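PDB 6VJR: vinylacetyl-CoA Delta-isomerase from Nitrosopumilus maritimus SCM1, which probably dehydrates 4-hydroxybutyryl-CoA and isomerises vinylacetyl-CoA, using a bound FAD and a [4Fe-4S] cluster. Local coordinates for residues R100-D105 with E283-Y288; A106-H111 with S352-N357; H289-V294 with A342-G347. All blocks are in the same frame, centred on the assembly; numbering follows the deposited sequence.

Contact 1: residues R100-D105 with E283-Y288; sequences RCVGMD and ERFTCY. With SF4 (iron/sulfur cluster), chain E.
Asp-105 lays OD1 of its carboxylate against the methylene of Tyr-288, with OD1 of Asp-105 3.5 Å from CB of Tyr-288. The carboxylate and the phenol ring are turned almost alike, their planes 10° apart, yet the meeting is not a stack, because OD1 touches CB, at the base of the side chain, while the ring beyond it leads away to hydrogen-bond, through its OH, the backbone O of Tyr-355. The apolar methylene makes no claim on the carboxylate, whose other oxygen, OD2, is hydrogen-bonded to ND1 of His-289 and OG of Ser-292. Asp-105 is thus a second-shell residue to an iron ligand, and its bond to ND1 is likely to fix the rotation of the imidazole.

Phe-285 fills the space beside it. With CG anti to the backbone N (chi1 169°), the ring is thrown across to helix 101-121 and arrives edge first: CE1 of Phe-285 lies 3.6 Å from the carbonyl O of Val-102, in the plane of the ring, and CD1 lies 3.8 Å from the carbonyl C of Asp-105. Phe-285 and Tyr-288 both stand on helix 278-292, which lies in the C-terminal family region, of the acyl-CoA dehydrogenase clan. Segment 283-288 of it crosses segment 101-105 of helix 101-121, from the N-terminal family region, at 134° with the short axes 9.6 Å apart, so a helix from each family region meets the other beside the cofactors.

Val-102 shows how closely packing and cofactor are joined. CG1 of Val-102 rests 3.8 Å from CZ of Phe-285, while its second methyl, CG2, reaches to 3.7 Å from S2 of the iron-sulfur cluster; the side chain also touches FAD. One residue earlier, SG of Cys-101 binds FE4 of the cluster at 2.4 Å.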
loop_
_atom_site.group_PDB
_atom_site.type_symbol
_atom_site.label_atom_id
_atom_site.label_comp_id
_atom_site.label_asym_id
_atom_site.label_seq_id
_atom_site.Cartn_x
_atom_site.Cartn_y
_atom_site.Cartn_z
ATOM N N ARG A 100 12.074 -29.262 -6.274
ATOM C CA ARG A 100 13.300 -29.623 -6.997
ATOM C C ARG A 100 14.068 -28.386 -7.552
ATOM O O ARG A 100 15.184 -28.514 -8.101
ATOM C CB ARG A 100 12.770 -30.534 -8.108
ATOM C CG ARG A 100 13.676 -31.672 -8.521
ATOM C CD ARG A 100 13.007 -32.737 -9.364
ATOM N NE ARG A 100 14.068 -33.422 -10.099
ATOM C CZ ARG A 100 13.867 -34.295 -11.033
ATOM N NH1 ARG A 100 12.649 -34.565 -11.430
ATOM N NH2 ARG A 100 14.923 -34.902 -11.598
ATOM N N CYS A 101 13.486 -27.185 -7.417
ATOM C CA CYS A 101 14.088 -25.939 -7.900
ATOM C C CYS A 101 15.390 -25.684 -7.136
ATOM O O CYS A 101 16.323 -25.130 -7.694
ATOM C CB CYS A 101 13.176 -24.713 -7.734
ATOM S SG CYS A 101 11.522 -25.003 -8.410
ATOM N N VAL A 102 15.431 -25.971 -5.816
ATOM C CA VAL A 102 16.593 -25.599 -5.008
ATOM C C VAL A 102 17.870 -26.244 -5.550
ATOM O O VAL A 102 18.927 -25.600 -5.731
ATOM C CB VAL A 102 16.383 -25.965 -3.527
ATOM C CG1 VAL A 102 17.404 -25.252 -2.680
ATOM C CG2 VAL A 102 14.994 -25.631 -3.048
ATOM N N GLY A 103 17.763 -27.541 -5.855
ATOM C CA GLY A 103 18.910 -28.286 -6.379
ATOM C C GLY A 103 19.336 -27.794 -7.761
ATOM O O GLY A 103 20.534 -27.746 -8.083
ATOM N N MET A 104 18.349 -27.439 -8.598
ATOM C CA MET A 104 18.640 -26.895 -9.919
ATOM C C MET A 104 19.430 -25.593 -9.823
ATOM O O MET A 104 20.479 -25.454 -10.447
ATOM C CB MET A 104 17.332 -26.661 -10.676
ATOM C CG MET A 104 17.475 -26.071 -12.040
ATOM S SD MET A 104 15.862 -25.769 -12.806
ATOM C CE MET A 104 15.272 -24.428 -11.790
ATOM N N ASP A 105 19.007 -24.701 -8.901
ATOM C CA ASP A 105 19.685 -23.425 -8.708
ATOM C C ASP A 105 21.072 -23.630 -8.074
ATOM O O ASP A 105 22.038 -22.933 -8.414
ATOM C CB ASP A 105 18.718 -22.523 -7.955
ATOM C CG ASP A 105 17.456 -22.135 -8.743
ATOM O OD1 ASP A 105 17.512 -22.096 -10.009
ATOM O OD2 ASP A 105 16.426 -21.789 -8.104
ATOM N N GLU A 283 25.782 -15.512 -3.546
ATOM C CA GLU A 283 25.277 -14.516 -4.481
ATOM C C GLU A 283 24.645 -15.172 -5.697
ATOM O O GLU A 283 23.559 -14.803 -6.116
ATOM C CB GLU A 283 26.378 -13.560 -4.917
ATOM C CG GLU A 283 25.906 -12.453 -5.845
ATOM C CD GLU A 283 26.938 -11.336 -6.033
ATOM O OE1 GLU A 283 26.577 -10.152 -6.134
ATOM O OE2 GLU A 283 28.135 -11.626 -6.013
ATOM N N ARG A 284 25.363 -16.118 -6.304
ATOM C CA ARG A 284 24.835 -16.727 -7.498
ATOM C C ARG A 284 23.678 -17.682 -7.262
ATOM O O ARG A 284 22.729 -17.686 -8.045
ATOM C CB ARG A 284 25.983 -17.347 -8.279
ATOM C CG ARG A 284 27.010 -16.324 -8.728
ATOM C CD ARG A 284 28.023 -16.911 -9.648
ATOM N NE ARG A 284 28.999 -15.871 -9.953
ATOM C CZ ARG A 284 30.117 -16.058 -10.591
ATOM N NH1 ARG A 284 30.382 -17.242 -11.077
ATOM N NH2 ARG A 284 30.948 -15.050 -10.759
ATOM N N PHE A 285 23.720 -18.454 -6.179
ATOM C CA PHE A 285 22.604 -19.307 -5.819
ATOM C C PHE A 285 21.348 -18.468 -5.612
ATOM O O PHE A 285 20.271 -18.758 -6.178
ATOM C CB PHE A 285 22.892 -20.138 -4.581
ATOM C CG PHE A 285 21.650 -20.818 -4.064
ATOM C CD1 PHE A 285 21.085 -21.868 -4.756
ATOM C CD2 PHE A 285 20.939 -20.242 -3.021
ATOM C CE1 PHE A 285 19.946 -22.476 -4.294
ATOM C CE2 PHE A 285 19.763 -20.821 -2.570
ATOM C CZ PHE A 285 19.248 -21.920 -3.217
ATOM N N THR A 286 21.494 -17.428 -4.797
ATOM C CA THR A 286 20.363 -16.555 -4.533
ATOM C C THR A 286 19.903 -15.805 -5.781
ATOM O O THR A 286 18.708 -15.527 -5.918
ATOM C CB THR A 286 20.564 -15.616 -3.339
ATOM O OG1 THR A 286 21.668 -14.736 -3.563
ATOM C CG2 THR A 286 20.713 -16.401 -2.049
ATOM N N CYS A 287 20.815 -15.440 -6.667
ATOM C CA CYS A 287 20.443 -14.810 -7.922
ATOM C C CYS A 287 19.454 -15.705 -8.672
ATOM O O CYS A 287 18.406 -15.235 -9.110
ATOM C CB CYS A 287 21.701 -14.581 -8.746
ATOM S SG CYS A 287 21.423 -13.763 -10.330
ATOM N N TYR A 288 19.814 -16.978 -8.895
ATOM C CA TYR A 288 18.884 -17.877 -9.548
ATOM C C TYR A 288 17.599 -18.025 -8.751
ATOM O O TYR A 288 16.474 -17.970 -9.290
ATOM C CB TYR A 288 19.495 -19.257 -9.750
ATOM C CG TYR A 288 20.596 -19.375 -10.803
ATOM C CD1 TYR A 288 20.349 -19.204 -12.151
ATOM C CD2 TYR A 288 21.914 -19.570 -10.416
ATOM C CE1 TYR A 288 21.357 -19.313 -13.076
ATOM C CE2 TYR A 288 22.929 -19.707 -11.338
ATOM C CZ TYR A 288 22.669 -19.494 -12.673
ATOM O OH TYR A 288 23.676 -19.625 -13.600
HETATM FE FE1 SF4 E . 11.146 -22.838 -4.043
HETATM FE FE2 SF4 E . 8.672 -22.721 -5.234
HETATM FE FE3 SF4 E . 9.382 -24.878 -3.966
HETATM FE FE4 SF4 E . 10.436 -24.362 -6.378
HETATM S S1 SF4 E . 8.310 -24.915 -5.943
HETATM S S2 SF4 E . 11.607 -25.057 -4.462
HETATM S S3 SF4 E . 10.674 -22.049 -6.200
HETATM S S4 SF4 E . 9.185 -22.824 -3.005
#

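Contact 2: residues A106-H111 with S352-N357; sequences AMNSLH and SGVYLN
His-111 and Ser-352 form the tight end of this contact. ND1 of His-111 and OG of Ser-352 share a bent hydrogen bond of 2.8 Å (141°) in which either may be the donor, and the hydroxyl comes in at the ring edge, near its plane. The imidazole is carried out to the loop because CG stands anti to the backbone N (chi1 -173°); beside the bond, CE1 of His-111 is 3.3 Å from O of Ser-352. Val-354 packs next to this pair, its CB 3.8 Å from ND1 of His-111 and its CG2 3.4 Å from OD1 of Asn-108, an oxygen that takes its hydrogen bond from the backbone N of Ala-74. An alanine in place of His-111 would probably leave OG of Ser-352 without its mate across the contact and take away the ring that Val-354 packs against. The far side is looser: Tyr-355 turns its side chain away from the helix and Leu-356 meets little of it, although Ser-352, at the tight end, is itself partly exposed. Such packing is that of a small beta-hairpin, strands 348-349 and 355-356, whose connecting loop is laid against a buried helix.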
loop_
_atom_site.group_PDB
_atom_site.type_symbol
_atom_site.label_atom_id
_atom_site.label_comp_id
_atom_site.label_asym_id
_atom_site.label_seq_id
_atom_site.Cartn_x
_atom_site.Cartn_y
_atom_site.Cartn_z
ATOM N N ALA A 106 21.169 -24.563 -7.125
ATOM C CA ALA A 106 22.449 -24.917 -6.526
ATOM C C ALA A 106 23.432 -25.393 -7.597
ATOM O O ALA A 106 24.573 -24.927 -7.618
ATOM C CB ALA A 106 22.254 -25.987 -5.458
ATOM N N MET A 107 22.983 -26.274 -8.493
ATOM C CA MET A 107 23.881 -26.854 -9.498
ATOM C C MET A 107 24.352 -25.780 -10.477
ATOM O O MET A 107 25.514 -25.741 -10.880
ATOM C CB MET A 107 23.246 -28.050 -10.209
ATOM C CG MET A 107 23.159 -29.199 -9.213
ATOM S SD MET A 107 23.149 -30.833 -9.909
ATOM C CE MET A 107 21.518 -30.618 -10.595
ATOM N N ASN A 108 23.409 -24.936 -10.902
ATOM C CA ASN A 108 23.729 -23.870 -11.832
ATOM C C ASN A 108 24.771 -22.925 -11.207
ATOM O O ASN A 108 25.714 -22.521 -11.856
ATOM C CB ASN A 108 22.456 -23.218 -12.349
ATOM C CG ASN A 108 21.892 -23.988 -13.535
ATOM O OD1 ASN A 108 22.196 -23.701 -14.694
ATOM N ND2 ASN A 108 21.087 -24.998 -13.263
ATOM N N SER A 109 24.573 -22.547 -9.946
ATOM C CA SER A 109 25.497 -21.656 -9.263
ATOM C C SER A 109 26.868 -22.300 -9.032
ATOM O O SER A 109 27.923 -21.652 -9.151
ATOM C CB SER A 109 24.847 -21.124 -7.984
ATOM O OG SER A 109 24.582 -22.125 -7.008
ATOM N N LEU A 110 26.872 -23.588 -8.687
ATOM C CA LEU A 110 28.135 -24.305 -8.509
ATOM C C LEU A 110 28.912 -24.442 -9.801
ATOM O O LEU A 110 30.135 -24.442 -9.760
ATOM C CB LEU A 110 27.894 -25.660 -7.892
ATOM C CG LEU A 110 27.619 -25.638 -6.402
ATOM C CD1 LEU A 110 27.013 -26.961 -5.978
ATOM C CD2 LEU A 110 28.886 -25.311 -5.602
ATOM N N HIS A 111 28.217 -24.528 -10.937
ATOM C CA HIS A 111 28.925 -24.733 -12.187
ATOM C C HIS A 111 29.891 -23.570 -12.441
ATOM O O HIS A 111 31.080 -23.777 -12.705
ATOM C CB HIS A 111 27.917 -24.886 -13.324
ATOM C CG HIS A 111 28.512 -25.272 -14.619
ATOM N ND1 HIS A 111 29.127 -24.349 -15.433
ATOM C CD2 HIS A 111 28.602 -26.469 -15.255
ATOM C CE1 HIS A 111 29.540 -24.981 -16.549
ATOM N NE2 HIS A 111 29.240 -26.265 -16.462
ATOM N N SER A 352 32.347 -20.178 -17.082
ATOM C CA SER A 352 32.223 -21.630 -17.239
ATOM C C SER A 352 31.329 -22.070 -18.404
ATOM O O SER A 352 31.312 -23.255 -18.742
ATOM C CB SER A 352 31.688 -22.227 -15.962
ATOM O OG SER A 352 30.343 -21.844 -15.739
ATOM N N GLY A 353 30.516 -21.142 -18.939
ATOM C CA GLY A 353 29.584 -21.426 -20.013
ATOM C C GLY A 353 28.120 -21.370 -19.590
ATOM O O GLY A 353 27.246 -21.232 -20.453
ATOM N N VAL A 354 27.854 -21.535 -18.286
ATOM C CA VAL A 354 26.492 -21.439 -17.782
ATOM C C VAL A 354 26.007 -19.989 -17.904
ATOM O O VAL A 354 26.781 -19.058 -17.771
ATOM C CB VAL A 354 26.351 -21.955 -16.330
ATOM C CG1 VAL A 354 27.108 -21.093 -15.331
ATOM C CG2 VAL A 354 24.913 -22.110 -15.889
ATOM N N TYR A 355 24.708 -19.810 -18.142
ATOM C CA TYR A 355 24.048 -18.510 -18.114
ATOM C C TYR A 355 23.528 -18.222 -16.701
ATOM O O TYR A 355 22.977 -19.111 -16.032
ATOM C CB TYR A 355 22.921 -18.416 -19.148
ATOM C CG TYR A 355 23.434 -18.021 -20.518
ATOM C CD1 TYR A 355 24.343 -18.818 -21.206
ATOM C CD2 TYR A 355 23.053 -16.819 -21.106
ATOM C CE1 TYR A 355 24.868 -18.407 -22.420
ATOM C CE2 TYR A 355 23.569 -16.403 -22.312
ATOM C CZ TYR A 355 24.482 -17.203 -22.970
ATOM O OH TYR A 355 25.009 -16.835 -24.170
ATOM N N LEU A 356 23.743 -16.985 -16.258
ATOM C CA LEU A 356 23.213 -16.453 -15.000
ATOM C C LEU A 356 22.188 -15.374 -15.312
ATOM O O LEU A 356 22.434 -14.469 -16.103
ATOM C CB LEU A 356 24.403 -15.902 -14.208
ATOM C CG LEU A 356 24.077 -15.284 -12.845
ATOM C CD1 LEU A 356 23.626 -16.364 -11.874
ATOM C CD2 LEU A 356 25.242 -14.548 -12.285
ATOM N N ASN A 357 21.026 -15.443 -14.667
ATOM C CA ASN A 357 19.998 -14.444 -14.825
ATOM C C ASN A 357 20.441 -13.114 -14.203
ATOM O O ASN A 357 21.406 -13.022 -13.447
ATOM C CB ASN A 357 18.704 -14.925 -14.171
ATOM C CG ASN A 357 18.931 -15.225 -12.716
ATOM O OD1 ASN A 357 19.670 -16.140 -12.341
ATOM N ND2 ASN A 357 18.306 -14.439 -11.869
#

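Contact 3: residues H289-V294 with A342-G347; sequences HRRSYV and ASSHQG. With FE (Fe (III) ion), chain I; SF4 (iron/sulfur cluster), chain E.
Behind the iron site, the C-terminal turn of helix 278-292 is tied to the end of helix 320-345 by Arg-291, which meets Ser-343 and Ser-344. NH1 of Arg-291 donates to OG of Ser-344 at 3.0 Å in a nearly straight bond (167°), the hydroxyl lying at the edge of the guanidinium, close to its plane. The side chain of Arg-291 bends at chi2 (85°) and chi3 (-88°), folding the group back along its own helix, while CG of Arg-291 rests 3.5 Å from OG of Ser-343. Several bonds then hold the guanidinium: NH1 also reaches Gln-83, NE reaches the backbone O of Tyr-288, and NH2 of Arg-291 makes a weak bond of 3.1 Å to OG of Ser-292. The two serine hydroxyls are bound onward, Ser-343 to the O of Asp-358 and Ser-344 to Asn-84.

Segment 289-294 also carries two of the iron ligands. NE2 of His-289 binds the iron at 2.3 Å and OH of Tyr-293 at 2.0 Å, while O of Ser-292 lies 3.4 Å from S3 of the cluster. With Glu-443 from helix 437-446, His-289 and Tyr-293 make up a histidine-tyrosine-glutamate iron site set beside a [4Fe-4S] cluster.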
loop_
_atom_site.group_PDB
_atom_site.type_symbol
_atom_site.label_atom_id
_atom_site.label_comp_id
_atom_site.label_asym_id
_atom_site.label_seq_id
_atom_site.Cartn_x
_atom_site.Cartn_y
_atom_site.Cartn_z
ATOM N N HIS A 289 17.771 -18.352 -7.472
ATOM C CA HIS A 289 16.629 -18.806 -6.701
ATOM C C HIS A 289 15.600 -17.688 -6.474
ATOM O O HIS A 289 14.398 -17.973 -6.464
ATOM C CB HIS A 289 17.041 -19.487 -5.411
ATOM C CG HIS A 289 15.963 -20.375 -4.891
ATOM N ND1 HIS A 289 15.466 -21.468 -5.565
ATOM C CD2 HIS A 289 15.223 -20.266 -3.769
ATOM C CE1 HIS A 289 14.451 -21.976 -4.836
ATOM N NE2 HIS A 289 14.293 -21.255 -3.735
ATOM N N ARG A 290 16.058 -16.441 -6.369
ATOM C CA ARG A 290 15.170 -15.300 -6.147
ATOM C C ARG A 290 14.216 -15.099 -7.326
ATOM O O ARG A 290 13.154 -14.531 -7.160
ATOM C CB ARG A 290 15.983 -14.055 -5.794
ATOM C CG ARG A 290 16.410 -14.119 -4.335
ATOM C CD ARG A 290 17.271 -12.999 -3.867
ATOM N NE ARG A 290 17.687 -13.228 -2.485
ATOM C CZ ARG A 290 18.759 -12.690 -1.934
ATOM N NH1 ARG A 290 19.377 -11.692 -2.519
ATOM N NH2 ARG A 290 19.232 -13.186 -0.823
ATOM N N ARG A 291 14.525 -15.629 -8.521
ATOM C CA ARG A 291 13.530 -15.590 -9.585
ATOM C C ARG A 291 12.941 -16.958 -9.961
ATOM O O ARG A 291 12.053 -17.024 -10.828
ATOM C CB ARG A 291 13.942 -14.785 -10.800
ATOM C CG ARG A 291 15.233 -15.115 -11.480
ATOM C CD ARG A 291 15.167 -16.246 -12.531
ATOM N NE ARG A 291 15.374 -17.570 -11.953
ATOM C CZ ARG A 291 15.704 -18.672 -12.673
ATOM N NH1 ARG A 291 15.706 -18.670 -14.019
ATOM N NH2 ARG A 291 15.986 -19.785 -12.031
ATOM N N SER A 292 13.315 -18.021 -9.238
ATOM C CA SER A 292 12.563 -19.262 -9.251
ATOM C C SER A 292 11.189 -19.103 -8.625
ATOM O O SER A 292 10.306 -19.951 -8.851
ATOM C CB SER A 292 13.391 -20.393 -8.648
ATOM O OG SER A 292 14.424 -20.732 -9.583
ATOM N N TYR A 293 11.007 -18.000 -7.879
ATOM C CA TYR A 293 9.719 -17.668 -7.257
ATOM C C TYR A 293 8.614 -17.367 -8.265
ATOM O O TYR A 293 7.478 -17.166 -7.864
ATOM C CB TYR A 293 9.810 -16.572 -6.177
ATOM C CG TYR A 293 10.546 -17.148 -4.990
ATOM C CD1 TYR A 293 9.855 -17.823 -3.995
ATOM C CD2 TYR A 293 11.918 -17.065 -4.897
ATOM C CE1 TYR A 293 10.502 -18.477 -2.975
ATOM C CE2 TYR A 293 12.594 -17.709 -3.880
ATOM C CZ TYR A 293 11.888 -18.451 -2.957
ATOM O OH TYR A 293 12.545 -19.162 -2.035
ATOM N N VAL A 294 8.898 -17.426 -9.567
ATOM C CA VAL A 294 7.851 -17.579 -10.568
ATOM C C VAL A 294 6.935 -18.773 -10.248
ATOM O O VAL A 294 5.754 -18.785 -10.605
ATOM C CB VAL A 294 8.488 -17.694 -11.944
ATOM C CG1 VAL A 294 7.534 -18.242 -13.001
ATOM C CG2 VAL A 294 9.048 -16.354 -12.348
ATOM N N ALA A 342 11.753 -11.460 -16.850
ATOM C CA ALA A 342 12.644 -10.405 -17.301
ATOM C C ALA A 342 14.078 -10.726 -16.848
ATOM O O ALA A 342 15.018 -10.572 -17.593
ATOM C CB ALA A 342 12.211 -9.058 -16.739
ATOM N N SER A 343 14.243 -11.158 -15.600
ATOM C CA SER A 343 15.538 -11.540 -15.064
ATOM C C SER A 343 16.159 -12.619 -15.944
ATOM O O SER A 343 17.336 -12.555 -16.312
ATOM C CB SER A 343 15.433 -11.979 -13.626
ATOM O OG SER A 343 16.713 -12.348 -13.103
ATOM N N SER A 344 15.363 -13.641 -16.251
ATOM C CA SER A 344 15.845 -14.770 -17.040
ATOM C C SER A 344 16.176 -14.334 -18.459
ATOM O O SER A 344 17.238 -14.709 -18.995
ATOM C CB SER A 344 14.826 -15.840 -16.992
ATOM O OG SER A 344 14.650 -16.438 -15.728
ATOM N N HIS A 345 15.289 -13.566 -19.093
ATOM C CA HIS A 345 15.508 -13.060 -20.447
ATOM C C HIS A 345 16.782 -12.239 -20.569
ATOM O O HIS A 345 17.393 -12.266 -21.629
ATOM C CB HIS A 345 14.324 -12.218 -20.952
ATOM C CG HIS A 345 13.222 -12.996 -21.600
ATOM N ND1 HIS A 345 13.399 -13.640 -22.804
ATOM C CD2 HIS A 345 11.962 -13.225 -21.235
ATOM C CE1 HIS A 345 12.240 -14.192 -23.174
ATOM N NE2 HIS A 345 11.351 -13.932 -22.232
ATOM N N GLN A 346 17.154 -11.530 -19.481
ATOM C CA GLN A 346 18.317 -10.643 -19.425
ATOM C C GLN A 346 19.581 -11.386 -18.963
ATOM O O GLN A 346 20.593 -10.737 -18.662
ATOM C CB GLN A 346 17.962 -9.443 -18.545
ATOM C CG GLN A 346 16.979 -8.522 -19.248
ATOM C CD GLN A 346 17.523 -7.844 -20.490
ATOM O OE1 GLN A 346 17.007 -7.987 -21.608
ATOM N NE2 GLN A 346 18.563 -7.039 -20.286
ATOM N N GLY A 347 19.563 -12.722 -18.964
ATOM C CA GLY A 347 20.700 -13.521 -18.503
ATOM C C GLY A 347 21.951 -13.402 -19.382
ATOM O O GLY A 347 21.882 -13.041 -20.549
HETATM FE FE FE I . 12.729 -21.149 -2.083
HETATM FE FE1 SF4 E . 11.146 -22.838 -4.043
HETATM FE FE2 SF4 E . 8.672 -22.721 -5.234
HETATM FE FE3 SF4 E . 9.382 -24.878 -3.966
HETATM FE FE4 SF4 E . 10.436 -24.362 -6.378
HETATM S S1 SF4 E . 8.310 -24.915 -5.943
HETATM S S2 SF4 E . 11.607 -25.057 -4.462
HETATM S S3 SF4 E . 10.674 -22.049 -6.200
HETATM S S4 SF4 E . 9.185 -22.824 -3.005
#

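From the N terminus, helix 101-121 supplies first contact 1 and then, one step further along, contact 2. Contact 1 closes when the chain, having passed through most strands of the two larger sheets, returns as helix 278-292. Contact 3 opens at once on that helix and closes a much shorter, almost wholly helical loop at 342-347. Contact 2 closes last, on the hairpin beyond, so it crosses contact 1 and encloses contact 3. Asn-357 stitches the three together, since its ND2 bonds both the O of Cys-287 and the OG of Ser-343. Helix 101-121, the iron-bearing helix, the end of helix 320-345 and the hairpin are thereby joined, with contacts 1 and 3 at the cluster and contact 2 farther off.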